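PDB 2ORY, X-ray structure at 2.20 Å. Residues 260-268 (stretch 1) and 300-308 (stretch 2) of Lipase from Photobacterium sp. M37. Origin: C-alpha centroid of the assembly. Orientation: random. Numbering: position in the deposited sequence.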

# COMPACT_ATOMS: atom_id res chain seq x y z
N SER A 260 4.00 27.64 7.71
CA SER A 260 4.53 27.68 6.35
C SER A 260 5.79 26.85 6.22
O SER A 260 6.89 27.31 6.55
CB SER A 260 4.84 29.12 5.95
OG SER A 260 5.50 29.18 4.69
N VAL A 261 5.64 25.62 5.73
CA VAL A 261 6.76 24.71 5.54
C VAL A 261 6.96 24.51 4.04
O VAL A 261 6.15 23.87 3.39
CB VAL A 261 6.47 23.36 6.19
CG1 VAL A 261 7.48 22.32 5.75
CG2 VAL A 261 6.52 23.53 7.68
N LYS A 262 8.04 25.06 3.50
CA LYS A 262 8.28 24.94 2.06
C LYS A 262 9.39 23.98 1.67
O LYS A 262 10.35 23.77 2.41
CB LYS A 262 8.57 26.32 1.46
CG LYS A 262 7.60 27.41 1.88
CD LYS A 262 8.05 28.77 1.35
CE LYS A 262 7.43 29.89 2.16
NZ LYS A 262 7.76 29.74 3.60
N PRO A 263 9.27 23.39 0.47
CA PRO A 263 10.25 22.44 -0.07
C PRO A 263 11.55 23.13 -0.48
O PRO A 263 11.52 24.25 -1.02
CB PRO A 263 9.54 21.86 -1.28
CG PRO A 263 8.72 23.06 -1.78
CD PRO A 263 8.18 23.64 -0.49
N LEU A 264 12.69 22.49 -0.22
CA LEU A 264 13.98 23.03 -0.61
C LEU A 264 14.01 23.03 -2.14
O LEU A 264 13.21 22.34 -2.78
CB LEU A 264 15.14 22.17 -0.07
CG LEU A 264 15.23 22.14 1.46
CD1 LEU A 264 16.25 21.08 1.92
CD2 LEU A 264 15.59 23.54 1.98
N LEU A 265 14.92 23.79 -2.71
CA LEU A 265 15.04 23.87 -4.17
C LEU A 265 15.27 22.52 -4.85
O LEU A 265 14.77 22.30 -5.96
CB LEU A 265 16.19 24.83 -4.52
CG LEU A 265 15.96 26.30 -4.16
CD1 LEU A 265 17.24 27.13 -4.32
CD2 LEU A 265 14.84 26.83 -5.04
N TYR A 266 16.04 21.63 -4.21
CA TYR A 266 16.32 20.33 -4.81
C TYR A 266 15.00 19.61 -5.01
O TYR A 266 14.78 19.02 -6.06
CB TYR A 266 17.24 19.48 -3.91
CG TYR A 266 17.80 18.23 -4.60
CD1 TYR A 266 18.93 18.31 -5.42
CD2 TYR A 266 17.20 16.97 -4.43
CE1 TYR A 266 19.45 17.19 -6.06
CE2 TYR A 266 17.72 15.82 -5.07
CZ TYR A 266 18.85 15.94 -5.88
OH TYR A 266 19.39 14.86 -6.55
N GLN A 267 14.11 19.68 -4.02
CA GLN A 267 12.81 19.05 -4.15
C GLN A 267 11.92 19.76 -5.18
O GLN A 267 11.12 19.12 -5.87
CB GLN A 267 12.11 19.01 -2.79
CG GLN A 267 12.40 17.75 -1.98
CD GLN A 267 13.88 17.54 -1.69
OE1 GLN A 267 14.42 16.46 -1.96
NE2 GLN A 267 14.52 18.54 -1.12
N ARG A 268 12.05 21.08 -5.28
CA ARG A 268 11.26 21.84 -6.26
C ARG A 268 11.65 21.37 -7.66
O ARG A 268 10.79 21.25 -8.52
CB ARG A 268 11.50 23.34 -6.14
CG ARG A 268 10.75 24.01 -5.02
CD ARG A 268 11.17 25.47 -4.91
NE ARG A 268 10.48 26.15 -3.83
CZ ARG A 268 9.20 26.54 -3.88
NH1 ARG A 268 8.49 26.31 -4.98
NH2 ARG A 268 8.64 27.12 -2.83
N ILE A 300 5.73 21.82 14.78
CA ILE A 300 7.08 21.57 15.24
C ILE A 300 8.02 21.13 14.10
O ILE A 300 9.22 21.38 14.16
CB ILE A 300 7.07 20.47 16.31
CG1 ILE A 300 6.26 20.93 17.52
CG2 ILE A 300 8.48 20.13 16.74
CD1 ILE A 300 6.13 19.84 18.60
N LEU A 301 7.46 20.50 13.07
CA LEU A 301 8.27 19.98 11.96
C LEU A 301 8.33 20.97 10.82
O LEU A 301 7.49 20.93 9.91
CB LEU A 301 7.69 18.64 11.49
CG LEU A 301 7.28 17.67 12.62
CD1 LEU A 301 6.75 16.38 12.03
CD2 LEU A 301 8.48 17.37 13.53
N ILE A 302 9.32 21.85 10.85
CA ILE A 302 9.43 22.90 9.84
C ILE A 302 10.13 22.55 8.55
O ILE A 302 10.23 23.39 7.66
CB ILE A 302 10.13 24.16 10.40
CG1 ILE A 302 11.60 23.83 10.68
CG2 ILE A 302 9.43 24.62 11.67
CD1 ILE A 302 12.45 25.00 11.10
N GLU A 303 10.63 21.32 8.43
CA GLU A 303 11.28 20.91 7.19
C GLU A 303 10.30 20.09 6.37
O GLU A 303 9.73 19.11 6.86
CB GLU A 303 12.54 20.09 7.45
CG GLU A 303 13.59 20.84 8.23
CD GLU A 303 14.78 19.97 8.55
OE1 GLU A 303 15.56 19.69 7.61
OE2 GLU A 303 14.93 19.58 9.73
N TYR A 304 10.10 20.50 5.12
CA TYR A 304 9.20 19.82 4.18
C TYR A 304 9.29 18.28 4.26
O TYR A 304 8.30 17.60 4.53
CB TYR A 304 9.53 20.31 2.76
CG TYR A 304 8.50 19.94 1.70
CD1 TYR A 304 7.32 20.68 1.55
CD2 TYR A 304 8.70 18.85 0.87
CE1 TYR A 304 6.36 20.33 0.58
CE2 TYR A 304 7.76 18.49 -0.09
CZ TYR A 304 6.59 19.22 -0.23
OH TYR A 304 5.67 18.83 -1.18
N LEU A 305 10.48 17.72 4.03
CA LEU A 305 10.64 16.27 4.06
C LEU A 305 10.25 15.63 5.40
O LEU A 305 9.74 14.51 5.43
CB LEU A 305 12.07 15.89 3.71
CG LEU A 305 12.47 16.24 2.27
CD1 LEU A 305 13.89 15.86 2.02
CD2 LEU A 305 11.58 15.52 1.30
N VAL A 306 10.50 16.34 6.50
CA VAL A 306 10.17 15.81 7.81
C VAL A 306 8.64 15.86 7.99
O VAL A 306 8.02 14.88 8.43
CB VAL A 306 10.90 16.64 8.93
CG1 VAL A 306 10.59 16.06 10.31
CG2 VAL A 306 12.42 16.63 8.70
N GLN A 307 8.04 16.98 7.62
CA GLN A 307 6.59 17.16 7.71
C GLN A 307 5.90 16.11 6.82
O GLN A 307 4.85 15.56 7.16
CB GLN A 307 6.22 18.56 7.20
CG GLN A 307 4.74 18.88 7.22
CD GLN A 307 4.22 19.14 8.62
OE1 GLN A 307 3.22 18.58 9.05
NE2 GLN A 307 4.92 20.02 9.35
N ALA A 308 6.50 15.84 5.67
CA ALA A 308 5.97 14.89 4.71
C ALA A 308 6.02 13.46 5.25
O ALA A 308 5.08 12.67 5.05
CB ALA A 308 6.73 14.99 3.39
O HOH W 1 11.82 22.36 3.90

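No direct hydrogen bond joins the two stretches of this lipase; the polar link between them is a single water, and the rest of the contact is packing centred on Val-261, Pro-263 and Tyr-304. Water 1 donates to Lys-262 O at 2.5 Å, a short distance, and accepts from Tyr-304 N at 2.8 Å. It thereby serves two backbone groups that face the same gap, one a carbonyl in the loop of stretch 1, the other an amide in the first turn of the helix of stretch 2. A free amide is expected at such a position, because the turn has no preceding helical carbonyl to pair with it.

Beside this bridge, Pro-263 lies on the Tyr-304 ring. Pro-263 CB stands 3.6 Å from the centroid of the Tyr-304 ring and only 9° off the ring normal, so the contact is a CH-pi interaction placed almost squarely over the face. Pro-263 CD also packs at 3.7 Å against Tyr-304 CD1, while Pro-263 N is 3.5 Å from the same Tyr-304 CD1. Tyr-304 chi1 is -167° (t) and its CA-to-CB bond points toward stretch 1. At the ring edge, near its plane, lies Val-261 O, and Lys-262 O approaches Tyr-304 CB at 3.6 Å. The far end of the tyrosine is anchored too, its OH being hydrogen-bonded elsewhere in the structure.

Val-261 gives up more surface to the other stretch than any other residue, 99 Å², just ahead of Tyr-304 with 92 Å², out of 379 Å² in all. Its CA-to-CB bond points toward stretch 2, and its two methyls meet mainly backbone. Val-261 CG1 is 3.3 Å from Tyr-304 N, 3.5 Å from Ile-302 O and 3.6 Å from Glu-303 C, and it also packs at 4.1 Å against Tyr-304 CB. Val-261 CG2 is 3.6 Å from Leu-301 O. That carbonyl also receives a weak hydrogen bond from Gln-307 within stretch 2, NE2 to Leu-301 O at 2.8 Å with an N-H...O angle of 128°, which ties the loop back to the helix. The same amide nitrogen, Gln-307 NE2, lies 4.2 Å from Val-261 CG2.

Glu-303 is the N-cap of this helix by position, and its carbonyl accepts from Gln-307 N: Glu-303 O to Gln-307 N is 2.8 Å. The CA-to-CB bond of Glu-303 points away from stretch 1.

A separate, looser contact is made by Gln-267, in the helix that follows Leu-264. Gln-267 CG touches Leu-305 CD2 at 4.1 Å, an aliphatic meeting, while Gln-267 OE1 is satisfied elsewhere in the structure. Lys-262, by contrast, has its CA-to-CB bond directed away and sends NZ to Ser-260 OG at 2.6 Å, a hydrogen bond within its own stretch.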